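Local coordinates for RickCE (Rickettsia bellii, PDB 5HAM), which probably acts as a bacterial effector protease of the CE clan that removes ubiquitin from proteins, here as a fragment holding the catalytic domain, at residues 10-13 / 14-18; 228-231 / 232-235. All blocks are in the same frame, centred on the assembly; numbering follows the deposited sequence.

Contact 1 of 2, residues 10-13 / 14-18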
ATOM      1  N   THR A  10       5.959   6.968   5.729  1.00 24.71           N
ATOM      2  CA  THR A  10       6.187   5.538   5.679  1.00 30.17           C
ATOM      3  C   THR A  10       5.221   4.874   6.650  1.00 33.43           C
ATOM      4  O   THR A  10       4.560   5.555   7.440  1.00 39.54           O
ATOM      5  CB  THR A  10       7.601   5.216   6.103  1.00 28.79           C
ATOM      6  OG1 THR A  10       7.700   5.377   7.521  1.00 30.58           O
ATOM      7  CG2 THR A  10       8.556   6.180   5.432  1.00 29.41           C
ATOM      8  N   GLU A  11       5.146   3.548   6.589  1.00 26.06           N
ATOM      9  CA  GLU A  11       4.265   2.779   7.461  1.00 28.42           C
ATOM     10  C   GLU A  11       4.524   3.085   8.936  1.00 30.12           C
ATOM     11  O   GLU A  11       3.625   3.021   9.769  1.00 34.23           O
ATOM     12  CB  GLU A  11       4.454   1.285   7.197  1.00 28.62           C
ATOM     13  CG  GLU A  11       3.504   0.388   7.959  1.00 38.82           C
ATOM     14  CD  GLU A  11       3.757  -1.085   7.685  1.00 54.99           C
ATOM     15  OE1 GLU A  11       4.535  -1.395   6.748  1.00 58.96           O
ATOM     16  OE2 GLU A  11       3.176  -1.930   8.406  1.00 58.56           O
ATOM     17  N   ASN A  12       5.768   3.424   9.238  1.00 30.65           N
ATOM     18  CA  ASN A  12       6.192   3.653  10.594  1.00 34.82           C
ATOM     19  C   ASN A  12       5.460   4.837  11.209  1.00 34.20           C
ATOM     20  O   ASN A  12       4.945   4.743  12.317  1.00 33.94           O
ATOM     21  CB  ASN A  12       7.704   3.859  10.635  1.00 45.07           C
ATOM     22  CG  ASN A  12       8.248   3.794  12.023  1.00 58.94           C
ATOM     23  OD1 ASN A  12       8.940   4.706  12.476  1.00 64.64           O
ATOM     24  ND2 ASN A  12       7.920   2.718  12.733  1.00 64.49           N
ATOM     25  N   GLU A  13       5.389   5.939  10.471  1.00 34.33           N
ATOM     26  CA  GLU A  13       4.675   7.116  10.945  1.00 36.08           C
ATOM     27  C   GLU A  13       3.188   6.872  11.007  1.00 30.61           C
ATOM     28  O   GLU A  13       2.529   7.263  11.966  1.00 31.31           O
ATOM     29  CB  GLU A  13       4.919   8.312  10.036  1.00 38.47           C
ATOM     30  CG  GLU A  13       6.243   8.977  10.251  1.00 46.18           C
ATOM     31  CD  GLU A  13       7.311   8.449   9.334  1.00 49.16           C
ATOM     32  OE1 GLU A  13       7.012   7.565   8.496  1.00 50.04           O
ATOM     33  OE2 GLU A  13       8.454   8.932   9.455  1.00 56.15           O
ATOM     34  N   ILE A  14       2.658   6.256   9.962  1.00 25.39           N
ATOM     35  CA  ILE A  14       1.225   6.024   9.887  1.00 27.52           C
ATOM     36  C   ILE A  14       0.777   5.221  11.115  1.00 31.13           C
ATOM     37  O   ILE A  14      -0.171   5.587  11.799  1.00 33.80           O
ATOM     38  CB  ILE A  14       0.871   5.319   8.575  1.00 24.98           C
ATOM     39  CG1 ILE A  14       1.045   6.300   7.415  1.00 28.19           C
ATOM     40  CG2 ILE A  14      -0.550   4.789   8.602  1.00 25.85           C
ATOM     41  CD1 ILE A  14       0.911   5.658   6.059  1.00 23.04           C
ATOM     42  N   THR A  15       1.519   4.161  11.404  1.00 28.98           N
ATOM     43  CA  THR A  15       1.260   3.288  12.542  1.00 31.46           C
ATOM     44  C   THR A  15       1.344   4.035  13.873  1.00 34.62           C
ATOM     45  O   THR A  15       0.468   3.892  14.712  1.00 36.22           O
ATOM     46  CB  THR A  15       2.221   2.070  12.507  1.00 27.34           C
ATOM     47  OG1 THR A  15       1.853   1.233  11.403  1.00 35.98           O
ATOM     48  CG2 THR A  15       2.115   1.259  13.746  1.00 34.94           C
ATOM     49  N   HIS A  16       2.378   4.852  14.052  1.00 37.20           N
ATOM     50  CA  HIS A  16       2.536   5.633  15.286  1.00 41.89           C
ATOM     51  C   HIS A  16       1.451   6.685  15.458  1.00 35.45           C
ATOM     52  O   HIS A  16       0.891   6.852  16.543  1.00 32.36           O
ATOM     53  CB  HIS A  16       3.890   6.345  15.319  1.00 52.36           C
ATOM     54  CG  HIS A  16       5.061   5.419  15.334  1.00 65.07           C
ATOM     55  ND1 HIS A  16       6.352   5.838  15.087  1.00 67.47           N
ATOM     56  CD2 HIS A  16       5.135   4.084  15.557  1.00 68.79           C
ATOM     57  CE1 HIS A  16       7.168   4.806  15.160  1.00 69.44           C
ATOM     58  NE2 HIS A  16       6.459   3.731  15.438  1.00 69.64           N
ATOM     59  N   LEU A  17       1.192   7.423  14.387  1.00 33.30           N
ATOM     60  CA  LEU A  17       0.152   8.430  14.390  1.00 35.68           C
ATOM     61  C   LEU A  17      -1.199   7.819  14.757  1.00 33.08           C
ATOM     62  O   LEU A  17      -1.954   8.403  15.536  1.00 36.10           O
ATOM     63  CB  LEU A  17       0.092   9.111  13.028  1.00 32.42           C
ATOM     64  CG  LEU A  17       1.217  10.128  12.903  1.00 28.62           C
ATOM     65  CD1 LEU A  17       1.437  10.532  11.449  1.00 24.29           C
ATOM     66  CD2 LEU A  17       0.871  11.318  13.786  1.00 25.75           C
ATOM     67  N   LEU A  18      -1.486   6.640  14.214  1.00 26.47           N
ATOM     68  CA  LEU A  18      -2.759   5.977  14.474  1.00 34.15           C
ATOM     69  C   LEU A  18      -2.842   5.515  15.915  1.00 40.47           C
ATOM     70  O   LEU A  18      -3.810   5.811  16.619  1.00 47.93           O
ATOM     71  CB  LEU A  18      -2.964   4.788  13.538  1.00 28.75           C
ATOM     72  CG  LEU A  18      -3.390   5.139  12.111  1.00 31.80           C
ATOM     73  CD1 LEU A  18      -3.345   3.896  11.240  1.00 27.32           C
ATOM     74  CD2 LEU A  18      -4.774   5.763  12.106  1.00 32.67           C
TER

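Contact 2 of 2, residues 228-231 / 232-235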
ATOM      1  N   ILE A 228     -15.285  11.767   7.489  1.00 20.32           N
ATOM      2  CA  ILE A 228     -13.965  12.200   7.047  1.00 22.64           C
ATOM      3  C   ILE A 228     -14.037  13.595   6.426  1.00 27.90           C
ATOM      4  O   ILE A 228     -15.131  14.119   6.195  1.00 27.36           O
ATOM      5  CB  ILE A 228     -13.349  11.201   6.046  1.00 24.95           C
ATOM      6  CG1 ILE A 228     -14.129  11.179   4.736  1.00 19.34           C
ATOM      7  CG2 ILE A 228     -13.296   9.800   6.646  1.00 18.32           C
ATOM      8  CD1 ILE A 228     -13.484  10.267   3.698  1.00 18.75           C
ATOM      9  N   LEU A 229     -12.878  14.198   6.178  1.00 25.36           N
ATOM     10  CA  LEU A 229     -12.824  15.528   5.588  1.00 29.86           C
ATOM     11  C   LEU A 229     -13.329  15.486   4.155  1.00 25.75           C
ATOM     12  O   LEU A 229     -12.812  14.736   3.348  1.00 23.28           O
ATOM     13  CB  LEU A 229     -11.392  16.063   5.611  1.00 29.54           C
ATOM     14  CG  LEU A 229     -10.793  16.376   6.980  1.00 29.54           C
ATOM     15  CD1 LEU A 229      -9.272  16.396   6.898  1.00 23.35           C
ATOM     16  CD2 LEU A 229     -11.331  17.711   7.445  1.00 31.09           C
ATOM     17  N   SER A 230     -14.332  16.292   3.842  1.00 23.47           N
ATOM     18  CA  SER A 230     -14.909  16.256   2.510  1.00 23.93           C
ATOM     19  C   SER A 230     -13.925  16.804   1.495  1.00 31.55           C
ATOM     20  O   SER A 230     -12.859  17.329   1.859  1.00 24.64           O
ATOM     21  CB  SER A 230     -16.178  17.086   2.461  1.00 25.16           C
ATOM     22  OG  SER A 230     -15.849  18.449   2.559  1.00 26.42           O
ATOM     23  N   THR A 231     -14.281  16.676   0.218  1.00 27.01           N
ATOM     24  CA  THR A 231     -13.461  17.236  -0.846  1.00 25.76           C
ATOM     25  C   THR A 231     -13.305  18.730  -0.599  1.00 29.62           C
ATOM     26  O   THR A 231     -12.209  19.269  -0.677  1.00 27.63           O
ATOM     27  CB  THR A 231     -14.046  16.967  -2.249  1.00 28.74           C
ATOM     28  OG1 THR A 231     -14.102  15.552  -2.488  1.00 26.45           O
ATOM     29  CG2 THR A 231     -13.157  17.592  -3.306  1.00 28.19           C
ATOM     30  N   GLU A 232     -14.409  19.377  -0.232  1.00 36.97           N
ATOM     31  CA  GLU A 232     -14.427  20.813   0.021  1.00 42.83           C
ATOM     32  C   GLU A 232     -13.472  21.250   1.146  1.00 40.22           C
ATOM     33  O   GLU A 232     -12.630  22.128   0.948  1.00 42.00           O
ATOM     34  CB  GLU A 232     -15.863  21.273   0.300  1.00 46.46           C
ATOM     35  CG  GLU A 232     -16.112  22.762   0.133  1.00 63.62           C
ATOM     36  CD  GLU A 232     -16.010  23.246  -1.316  1.00 72.92           C
ATOM     37  OE1 GLU A 232     -15.633  22.452  -2.213  1.00 74.44           O
ATOM     38  OE2 GLU A 232     -16.315  24.438  -1.553  1.00 73.94           O
ATOM     39  N   GLU A 233     -13.591  20.621   2.311  1.00 38.99           N
ATOM     40  CA  GLU A 233     -12.712  20.927   3.446  1.00 37.34           C
ATOM     41  C   GLU A 233     -11.253  20.532   3.218  1.00 40.01           C
ATOM     42  O   GLU A 233     -10.366  20.966   3.943  1.00 45.20           O
ATOM     43  CB  GLU A 233     -13.210  20.230   4.712  1.00 28.10           C
ATOM     44  CG  GLU A 233     -14.658  20.522   5.063  1.00 27.85           C
ATOM     45  CD  GLU A 233     -15.262  19.459   5.989  1.00 49.39           C
ATOM     46  OE1 GLU A 233     -14.912  18.255   5.853  1.00 41.50           O
ATOM     47  OE2 GLU A 233     -16.092  19.832   6.848  1.00 48.09           O
ATOM     48  N   SER A 234     -11.001  19.691   2.227  1.00 40.47           N
ATOM     49  CA  SER A 234      -9.661  19.166   2.043  1.00 32.48           C
ATOM     50  C   SER A 234      -8.826  20.085   1.188  1.00 38.89           C
ATOM     51  O   SER A 234      -7.607  19.983   1.176  1.00 40.71           O
ATOM     52  CB  SER A 234      -9.718  17.783   1.432  1.00 27.50           C
ATOM     53  OG  SER A 234     -10.173  16.859   2.395  1.00 37.11           O
ATOM     54  N   LYS A 235      -9.491  20.993   0.483  1.00 48.05           N
ATOM     55  CA  LYS A 235      -8.811  21.957  -0.375  1.00 48.16           C
ATOM     56  C   LYS A 235      -7.866  22.839   0.438  1.00 56.29           C
ATOM     57  O   LYS A 235      -7.911  22.844   1.668  1.00 58.46           O
ATOM     58  CB  LYS A 235      -9.843  22.817  -1.115  1.00 47.85           C
ATOM     59  CG  LYS A 235     -10.780  22.011  -2.002  1.00 50.95           C
ATOM     60  CD  LYS A 235     -11.732  22.893  -2.796  1.00 57.29           C
ATOM     61  CE  LYS A 235     -12.601  22.068  -3.747  1.00 58.00           C
ATOM     62  NZ  LYS A 235     -13.588  22.911  -4.490  1.00 60.77           N
TER
HETATM   63  O   HOH W   1     -16.251  16.032   7.129  1.00 30.48           O

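Contact 1 of 2, residues 10-13 / 14-18
Between Thr10 and Ile14 the first turn of helix 11-20 closes with a nearly straight backbone bond, Ile14 N to Thr10 O at 3.2 Å, and the i to i+4 series continues from Glu11 to Thr15, Asn12 to His16 and Glu13 to Leu17. Thr15 adds a side-chain bond to this scheme. With its hydroxyl placed beside its own backbone N (chi1 -69°), Thr15 OG1 donates to Glu11 O at 3.0 Å, while Thr15 N reaches the same oxygen from the opposite face of the carbonyl plane, so two bonds grip it. Glu11 itself runs out extended alongside Thr15, and its OE2 takes a hydrogen bond from Ala32 N. At the next position, the His16 ring turns a face to the backbone: Asn12 O sits 3.1 Å above the plane and over the ring centre. The Asn12 amide crosses that ring steeply, the two planes 73° apart, with Asn12 OD1 3.2 Å from His16 CE1; His16 ND1 is hydrogen-bonded to Gln257 of helix 255-262, which should help to fix the ring's rotation. Glu13 bends back at its second torsion (93°), which lets OE1 accept a hydrogen bond from Thr10 N at 3.0 Å, on the anti side and well out of the carboxylate plane. Farther along, Ile14 and Leu17 pack on helix 211-223. Thr10, as N-cap, holds Asn12 N through OG1 at 3.2 Å, while Glu13 OE1 answers at Thr10 N; together Thr10 and Glu13 make a capping box, here opening the N-terminal helix of the construct.

Contact 2 of 2, residues 228-231 / 232-235
Ile228 O comes within 4.2 Å of Glu233 OE1, and a water donates to that carboxylate oxygen; the water's link to Ile228 O is too short to be more than doubtful. The Ile228 side chain turns to helix 211-223, touching Asn218 and Ile222. Leu229 follows, crossing the Glu233 side chain at about a right angle, with CD2 4.0 Å from Glu233 OE1. Its CB also approaches Ser234 OG, and the rest of this buried leucine packs against Asp217, Lys238 and Leu242, between two helices. Ser230 is the hub. Its hydroxyl stands between its own backbone N and carbonyl carbon (chi1 70°), where OG accepts an almost straight bond from Glu233 N at 3.1 Å. In return, the extended Glu233 chain carries OE1 back to Ser230 N at 2.9 Å; the donor arrives on the anti side, 24° out of the carboxylate plane. With the water and a weak hydrogen bond from Ser230 OG, this carboxylate oxygen has several donors around it, which would favour the charged form. Ser230 O in turn receives Ser234 OG at 2.8 Å, from above the carbonyl plane, beside a weak bond from Ser234 N. Thr231 comes last: its carbonyl accepts from Ser234 N at 3.2 Å, and Lys235 CG passes close to the same oxygen. Beyond it, Lys235 NZ forms a salt bridge with Glu232 OE1 at 3.1 Å, while Thr231 OG1 bonds to Lys203 O. Ser230 as N-cap and Glu233 as its reciprocal partner make a capping box at the head of the short, weakly bonded helix 231-234.

The two capping boxes come in series along the chain: contact 1 near the modelled N-terminus, on helix 11-20, and contact 2 more than two hundred residues later, at helix 231-234. Their centres lie 22 Å apart and their nearest atoms about 11 Å, so they do not touch. What they share is a pair of neighbours, helices 211-223 and 238-251, both of which receive side chains from each contact. The early helix is thus packed onto helices from the far end of the sequence, with contact 2 within the catalytic domain. One local device starts two helices of very different length around the same helical framework.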